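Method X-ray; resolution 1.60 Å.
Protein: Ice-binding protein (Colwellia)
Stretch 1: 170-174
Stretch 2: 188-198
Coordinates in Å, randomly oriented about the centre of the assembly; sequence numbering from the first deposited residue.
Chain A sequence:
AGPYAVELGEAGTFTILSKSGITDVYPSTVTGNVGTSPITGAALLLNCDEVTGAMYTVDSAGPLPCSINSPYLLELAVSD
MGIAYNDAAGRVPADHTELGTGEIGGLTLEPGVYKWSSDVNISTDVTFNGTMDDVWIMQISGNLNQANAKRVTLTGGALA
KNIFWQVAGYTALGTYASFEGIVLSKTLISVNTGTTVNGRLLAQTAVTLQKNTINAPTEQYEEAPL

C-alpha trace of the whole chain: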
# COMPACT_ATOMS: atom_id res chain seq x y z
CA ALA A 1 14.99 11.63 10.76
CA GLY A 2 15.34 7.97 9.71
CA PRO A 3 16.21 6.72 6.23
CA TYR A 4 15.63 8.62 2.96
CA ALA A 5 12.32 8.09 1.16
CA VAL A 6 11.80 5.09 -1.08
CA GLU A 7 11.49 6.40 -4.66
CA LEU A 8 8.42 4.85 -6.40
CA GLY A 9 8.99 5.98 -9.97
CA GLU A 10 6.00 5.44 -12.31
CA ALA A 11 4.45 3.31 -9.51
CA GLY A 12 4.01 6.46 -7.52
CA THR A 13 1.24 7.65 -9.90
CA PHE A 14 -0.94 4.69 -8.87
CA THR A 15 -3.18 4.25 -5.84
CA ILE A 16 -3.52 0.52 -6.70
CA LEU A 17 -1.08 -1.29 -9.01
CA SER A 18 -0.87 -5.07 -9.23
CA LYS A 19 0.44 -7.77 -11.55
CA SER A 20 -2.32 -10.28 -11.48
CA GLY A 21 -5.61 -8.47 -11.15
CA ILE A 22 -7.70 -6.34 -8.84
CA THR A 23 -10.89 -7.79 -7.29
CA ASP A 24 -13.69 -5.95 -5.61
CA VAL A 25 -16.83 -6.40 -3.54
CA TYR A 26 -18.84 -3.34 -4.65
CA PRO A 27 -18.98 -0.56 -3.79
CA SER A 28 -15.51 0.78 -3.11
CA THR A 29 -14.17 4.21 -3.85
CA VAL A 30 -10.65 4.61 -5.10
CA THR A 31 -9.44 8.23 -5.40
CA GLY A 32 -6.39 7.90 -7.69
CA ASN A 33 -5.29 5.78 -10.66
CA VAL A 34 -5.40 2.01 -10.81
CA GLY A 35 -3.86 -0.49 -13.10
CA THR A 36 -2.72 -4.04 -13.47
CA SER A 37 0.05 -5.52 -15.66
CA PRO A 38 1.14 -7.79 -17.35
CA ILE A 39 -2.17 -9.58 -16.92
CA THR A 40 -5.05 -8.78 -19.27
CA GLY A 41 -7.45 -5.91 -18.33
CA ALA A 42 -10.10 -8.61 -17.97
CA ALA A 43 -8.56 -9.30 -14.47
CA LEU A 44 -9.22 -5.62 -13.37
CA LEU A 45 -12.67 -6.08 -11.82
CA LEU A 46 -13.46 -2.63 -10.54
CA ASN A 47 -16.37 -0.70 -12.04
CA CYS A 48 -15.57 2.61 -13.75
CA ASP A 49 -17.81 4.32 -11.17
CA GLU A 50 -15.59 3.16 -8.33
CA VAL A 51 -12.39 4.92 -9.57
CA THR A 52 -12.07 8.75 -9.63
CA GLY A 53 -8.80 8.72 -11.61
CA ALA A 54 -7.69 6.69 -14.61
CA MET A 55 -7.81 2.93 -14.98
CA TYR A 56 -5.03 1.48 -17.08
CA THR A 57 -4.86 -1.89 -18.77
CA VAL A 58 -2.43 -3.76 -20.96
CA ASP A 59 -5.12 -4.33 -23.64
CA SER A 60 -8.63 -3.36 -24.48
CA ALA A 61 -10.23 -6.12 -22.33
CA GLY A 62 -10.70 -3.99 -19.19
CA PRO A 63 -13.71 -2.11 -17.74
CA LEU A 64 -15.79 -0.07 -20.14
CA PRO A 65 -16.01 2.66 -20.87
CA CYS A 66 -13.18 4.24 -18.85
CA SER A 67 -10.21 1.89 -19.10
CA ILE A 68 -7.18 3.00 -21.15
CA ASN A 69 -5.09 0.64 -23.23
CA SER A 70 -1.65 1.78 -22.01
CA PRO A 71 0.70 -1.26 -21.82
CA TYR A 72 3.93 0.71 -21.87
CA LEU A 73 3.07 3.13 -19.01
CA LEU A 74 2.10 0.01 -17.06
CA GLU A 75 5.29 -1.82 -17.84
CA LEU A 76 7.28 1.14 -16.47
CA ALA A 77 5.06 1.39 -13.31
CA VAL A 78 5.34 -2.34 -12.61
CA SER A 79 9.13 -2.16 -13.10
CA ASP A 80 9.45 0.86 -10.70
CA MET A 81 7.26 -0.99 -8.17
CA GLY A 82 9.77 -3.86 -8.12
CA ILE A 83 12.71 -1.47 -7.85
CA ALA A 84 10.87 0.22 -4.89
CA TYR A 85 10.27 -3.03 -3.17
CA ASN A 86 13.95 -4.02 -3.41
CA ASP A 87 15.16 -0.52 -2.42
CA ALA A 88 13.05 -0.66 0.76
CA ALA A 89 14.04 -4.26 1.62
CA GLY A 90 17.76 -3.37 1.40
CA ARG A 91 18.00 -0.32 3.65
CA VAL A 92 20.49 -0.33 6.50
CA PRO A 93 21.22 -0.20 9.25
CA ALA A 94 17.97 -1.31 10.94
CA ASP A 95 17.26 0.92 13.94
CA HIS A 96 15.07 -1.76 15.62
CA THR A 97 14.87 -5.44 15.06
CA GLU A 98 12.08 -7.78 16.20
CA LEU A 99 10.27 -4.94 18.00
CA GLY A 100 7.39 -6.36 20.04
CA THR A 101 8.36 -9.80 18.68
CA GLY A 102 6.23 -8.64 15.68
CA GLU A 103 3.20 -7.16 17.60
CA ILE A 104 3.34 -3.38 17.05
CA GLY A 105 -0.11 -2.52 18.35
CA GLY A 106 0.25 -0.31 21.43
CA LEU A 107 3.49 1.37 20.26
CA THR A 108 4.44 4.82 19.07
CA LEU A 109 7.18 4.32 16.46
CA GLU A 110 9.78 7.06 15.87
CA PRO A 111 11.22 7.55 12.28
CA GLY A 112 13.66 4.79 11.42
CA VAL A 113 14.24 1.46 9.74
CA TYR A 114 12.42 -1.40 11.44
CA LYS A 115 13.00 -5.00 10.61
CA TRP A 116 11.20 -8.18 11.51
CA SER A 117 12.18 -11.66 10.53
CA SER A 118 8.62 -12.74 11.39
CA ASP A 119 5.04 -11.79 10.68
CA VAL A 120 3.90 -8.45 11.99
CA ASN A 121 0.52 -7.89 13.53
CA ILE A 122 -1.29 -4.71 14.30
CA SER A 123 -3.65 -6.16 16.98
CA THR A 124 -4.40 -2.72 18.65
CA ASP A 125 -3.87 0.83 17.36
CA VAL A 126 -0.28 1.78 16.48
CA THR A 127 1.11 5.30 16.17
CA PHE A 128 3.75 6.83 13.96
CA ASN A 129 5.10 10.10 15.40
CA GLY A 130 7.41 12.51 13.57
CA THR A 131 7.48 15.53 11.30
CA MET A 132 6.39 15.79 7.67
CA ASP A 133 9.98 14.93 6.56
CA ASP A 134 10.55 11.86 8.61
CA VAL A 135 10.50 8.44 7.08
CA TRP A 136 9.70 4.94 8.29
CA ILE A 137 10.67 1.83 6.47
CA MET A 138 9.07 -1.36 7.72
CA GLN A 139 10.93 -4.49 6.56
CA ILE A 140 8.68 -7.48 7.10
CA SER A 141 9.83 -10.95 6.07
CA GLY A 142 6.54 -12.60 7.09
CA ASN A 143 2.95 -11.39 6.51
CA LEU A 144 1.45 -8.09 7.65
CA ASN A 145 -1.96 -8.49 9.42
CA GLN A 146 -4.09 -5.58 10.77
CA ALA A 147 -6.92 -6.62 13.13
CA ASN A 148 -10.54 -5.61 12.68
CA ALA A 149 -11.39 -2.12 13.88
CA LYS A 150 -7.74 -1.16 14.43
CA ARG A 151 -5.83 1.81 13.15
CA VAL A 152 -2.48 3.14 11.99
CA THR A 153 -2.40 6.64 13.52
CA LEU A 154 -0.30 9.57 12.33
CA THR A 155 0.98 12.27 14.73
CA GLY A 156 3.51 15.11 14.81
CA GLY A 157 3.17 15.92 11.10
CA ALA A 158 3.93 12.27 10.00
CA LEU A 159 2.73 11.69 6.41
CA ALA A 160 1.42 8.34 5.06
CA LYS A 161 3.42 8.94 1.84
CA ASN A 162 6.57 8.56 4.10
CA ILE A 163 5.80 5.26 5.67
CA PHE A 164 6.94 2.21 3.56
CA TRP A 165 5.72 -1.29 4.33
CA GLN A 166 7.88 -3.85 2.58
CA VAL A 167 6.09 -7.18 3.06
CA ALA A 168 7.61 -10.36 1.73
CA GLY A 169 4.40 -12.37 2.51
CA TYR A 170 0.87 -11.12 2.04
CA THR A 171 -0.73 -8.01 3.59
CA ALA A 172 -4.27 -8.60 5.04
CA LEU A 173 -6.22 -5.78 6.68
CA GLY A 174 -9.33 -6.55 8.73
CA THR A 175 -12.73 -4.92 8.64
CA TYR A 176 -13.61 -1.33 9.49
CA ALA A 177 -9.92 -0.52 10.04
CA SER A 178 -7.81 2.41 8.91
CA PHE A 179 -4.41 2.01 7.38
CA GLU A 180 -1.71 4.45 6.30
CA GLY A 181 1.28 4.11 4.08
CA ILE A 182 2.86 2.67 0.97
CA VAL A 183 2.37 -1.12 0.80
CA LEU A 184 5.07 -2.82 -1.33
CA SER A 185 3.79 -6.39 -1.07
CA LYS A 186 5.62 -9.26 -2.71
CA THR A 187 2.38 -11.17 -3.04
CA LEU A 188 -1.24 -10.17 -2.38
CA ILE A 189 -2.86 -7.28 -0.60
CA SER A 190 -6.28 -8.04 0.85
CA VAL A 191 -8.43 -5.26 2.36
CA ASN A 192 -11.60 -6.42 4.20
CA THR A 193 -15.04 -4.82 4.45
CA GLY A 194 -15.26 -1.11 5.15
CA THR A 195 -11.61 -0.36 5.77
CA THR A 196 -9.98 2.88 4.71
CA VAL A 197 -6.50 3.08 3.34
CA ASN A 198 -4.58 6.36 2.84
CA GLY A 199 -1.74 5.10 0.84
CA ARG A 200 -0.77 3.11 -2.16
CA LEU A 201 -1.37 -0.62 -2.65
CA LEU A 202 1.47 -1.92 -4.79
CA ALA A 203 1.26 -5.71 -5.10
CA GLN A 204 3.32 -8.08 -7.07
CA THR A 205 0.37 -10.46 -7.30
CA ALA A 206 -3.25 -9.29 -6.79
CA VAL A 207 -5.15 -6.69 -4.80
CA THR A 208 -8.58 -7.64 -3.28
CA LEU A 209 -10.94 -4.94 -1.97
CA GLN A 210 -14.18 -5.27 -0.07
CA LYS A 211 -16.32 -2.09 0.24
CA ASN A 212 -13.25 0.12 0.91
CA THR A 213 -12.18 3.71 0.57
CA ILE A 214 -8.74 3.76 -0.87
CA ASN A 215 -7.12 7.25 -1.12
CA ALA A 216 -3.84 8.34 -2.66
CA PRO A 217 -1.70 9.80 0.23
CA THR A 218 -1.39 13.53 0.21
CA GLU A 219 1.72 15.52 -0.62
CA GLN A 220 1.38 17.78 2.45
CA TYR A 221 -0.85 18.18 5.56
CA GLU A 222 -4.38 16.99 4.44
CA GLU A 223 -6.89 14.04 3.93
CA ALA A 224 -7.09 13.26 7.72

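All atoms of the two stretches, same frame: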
# COMPACT_ATOMS: atom_id res chain seq x y z
N TYR A 170 2.03 -11.87 2.53
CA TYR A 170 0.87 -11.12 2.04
C TYR A 170 0.64 -9.98 3.07
O TYR A 170 1.11 -10.03 4.17
CB TYR A 170 -0.40 -11.97 1.97
CG TYR A 170 -0.78 -12.63 3.31
CD1 TYR A 170 -1.41 -11.89 4.31
CD2 TYR A 170 -0.50 -13.96 3.58
CE1 TYR A 170 -1.76 -12.45 5.52
CE2 TYR A 170 -0.83 -14.56 4.80
CZ TYR A 170 -1.45 -13.84 5.80
OH TYR A 170 -1.74 -14.35 7.09
N THR A 171 -0.17 -9.05 2.66
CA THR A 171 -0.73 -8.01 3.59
C THR A 171 -2.27 -8.24 3.65
O THR A 171 -2.89 -8.34 2.57
CB THR A 171 -0.45 -6.67 2.97
OG1 THR A 171 0.96 -6.50 2.94
CG2 THR A 171 -1.04 -5.59 3.88
N ALA A 172 -2.83 -8.37 4.85
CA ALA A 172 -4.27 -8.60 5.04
C ALA A 172 -4.72 -7.59 6.12
O ALA A 172 -4.30 -7.69 7.25
CB ALA A 172 -4.58 -10.06 5.44
N LEU A 173 -5.64 -6.73 5.72
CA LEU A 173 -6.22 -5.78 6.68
C LEU A 173 -7.65 -6.21 6.94
O LEU A 173 -8.40 -6.59 6.00
CB LEU A 173 -6.18 -4.41 5.98
CG LEU A 173 -4.85 -3.94 5.33
CD1 LEU A 173 -5.04 -2.51 4.82
CD2 LEU A 173 -3.74 -4.03 6.36
N GLY A 174 -8.03 -6.14 8.20
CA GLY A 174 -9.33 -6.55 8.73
C GLY A 174 -10.43 -5.58 8.31
O GLY A 174 -10.29 -4.81 7.35
N LEU A 188 0.08 -10.79 -2.28
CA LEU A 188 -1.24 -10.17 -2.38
C LEU A 188 -1.47 -9.09 -1.32
O LEU A 188 -0.83 -9.12 -0.29
CB LEU A 188 -2.39 -11.16 -2.38
CG LEU A 188 -2.84 -11.89 -1.18
CD1 LEU A 188 -3.16 -10.91 -0.07
CD2 LEU A 188 -4.18 -12.60 -1.46
N ILE A 189 -2.40 -8.23 -1.63
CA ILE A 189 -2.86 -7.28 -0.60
C ILE A 189 -4.36 -7.46 -0.52
O ILE A 189 -5.04 -7.27 -1.55
CB ILE A 189 -2.48 -5.78 -0.91
CG1 ILE A 189 -0.96 -5.62 -1.00
CG2 ILE A 189 -3.12 -4.83 0.15
CD1 ILE A 189 -0.58 -4.27 -1.68
N SER A 190 -4.88 -7.82 0.68
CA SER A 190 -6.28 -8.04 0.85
C SER A 190 -6.76 -6.98 1.84
O SER A 190 -6.17 -6.87 2.92
CB SER A 190 -6.48 -9.49 1.46
OG SER A 190 -7.79 -9.65 1.94
N VAL A 191 -7.88 -6.32 1.48
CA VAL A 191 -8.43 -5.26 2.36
C VAL A 191 -9.90 -5.70 2.62
O VAL A 191 -10.64 -5.88 1.68
CB VAL A 191 -8.35 -3.91 1.67
CG1 VAL A 191 -8.64 -2.84 2.73
CG2 VAL A 191 -6.96 -3.66 1.14
N ASN A 192 -10.27 -5.93 3.86
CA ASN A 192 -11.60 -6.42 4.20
C ASN A 192 -12.64 -5.30 4.40
O ASN A 192 -12.29 -4.04 4.38
CB ASN A 192 -11.50 -7.45 5.31
CG ASN A 192 -11.18 -8.85 4.77
OD1 ASN A 192 -11.05 -9.06 3.56
ND2 ASN A 192 -11.13 -9.82 5.70
N THR A 193 -13.86 -5.70 4.60
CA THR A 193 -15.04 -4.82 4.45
C THR A 193 -14.91 -3.50 5.23
O THR A 193 -14.66 -3.52 6.46
CB THR A 193 -16.23 -5.57 5.06
OG1 THR A 193 -16.36 -6.84 4.40
CG2 THR A 193 -17.53 -4.77 4.94
N GLY A 194 -15.11 -2.40 4.48
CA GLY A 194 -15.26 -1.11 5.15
C GLY A 194 -14.01 -0.37 5.52
O GLY A 194 -14.07 0.84 5.93
N THR A 195 -12.85 -1.00 5.36
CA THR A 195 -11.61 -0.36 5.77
C THR A 195 -11.21 0.81 4.85
O THR A 195 -11.51 0.84 3.66
CB THR A 195 -10.52 -1.47 5.81
OG1 THR A 195 -10.84 -2.27 6.95
CG2 THR A 195 -9.05 -0.97 5.90
N THR A 196 -10.51 1.77 5.48
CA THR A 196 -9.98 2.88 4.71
C THR A 196 -8.45 2.78 4.65
O THR A 196 -7.78 2.39 5.66
CB THR A 196 -10.25 4.16 5.50
OG1 THR A 196 -11.67 4.34 5.54
CG2 THR A 196 -9.58 5.40 4.80
N VAL A 197 -7.93 3.03 3.45
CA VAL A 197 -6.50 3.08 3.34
C VAL A 197 -6.12 4.49 2.77
O VAL A 197 -6.65 4.89 1.76
CB VAL A 197 -5.99 2.02 2.34
CG1 VAL A 197 -4.48 2.26 2.09
CG2 VAL A 197 -6.32 0.62 2.90
N ASN A 198 -5.20 5.18 3.44
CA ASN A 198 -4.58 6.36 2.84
C ASN A 198 -3.16 5.99 2.50
O ASN A 198 -2.33 5.76 3.41
CB ASN A 198 -4.56 7.48 3.90
CG ASN A 198 -5.96 8.00 4.18
OD1 ASN A 198 -6.66 8.43 3.28
ND2 ASN A 198 -6.40 7.89 5.46
O HOH W 1 -7.86 -9.08 4.69

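Leu-173 lies at the apolar centre of the contact. Its side chain, with chi1 m and chi2 t, shares a buried face of the sheet with Thr-171, Ile-189 and Val-191, and its CD1 lies 4.2 Å from Val-191 CG1 and 3.9 Å from Val-197 CG2. A leucine suits this place because its branched end is long enough to reach off the sheet into the interior, where CD1 meets Val-197 CG2, on a later strand of the second stretch. Thr-171 lies beside Ile-189, with its CB 4.1 Å from Ile-189 CG1; beta-branched residues such as these are at ease in extended strands.

Strands 171-173 and 189-191 run parallel, 2° apart, and their backbones are joined by the staggered ladder typical of that arrangement. Thr-171 N donates to Leu-188 O (3.0 Å) and Leu-173 N to Ser-190 O (2.9 Å); in return, Ser-190 N donates to Thr-171 O (2.8 Å) and Asn-192 N to Leu-173 O (2.9 Å). Thr-171 and Leu-173 each bond to the residues flanking their level partners, Ile-189 and Val-191, as in any parallel ladder, and CA-H...O contacts such as Ile-189 CA to Thr-171 O (3.3 Å) accompany them.

The other face carries small side chains, Ala-172 and Ser-190, whose CB atoms are 4.4 Å apart. Here the oxygen of a water lies 2.9 Å from Leu-173 O, to which it donates, and 2.8 Å from Ser-190 OG, with which it also hydrogen-bonds, so the serine hydroxyl finds a partner at the partly exposed surface. At one end, Tyr-170 CB packs against Leu-188 CD1 (3.6 Å), while the ring leads away.

At the other end, a type II turn from Asn-192 to Thr-195 reverses the chain. Gly-194, with phi 84°, adopts a conformation that favours glycine, and the turn brings back buried Thr-195, whose OG1 donates to Gly-174 O at 2.6 Å.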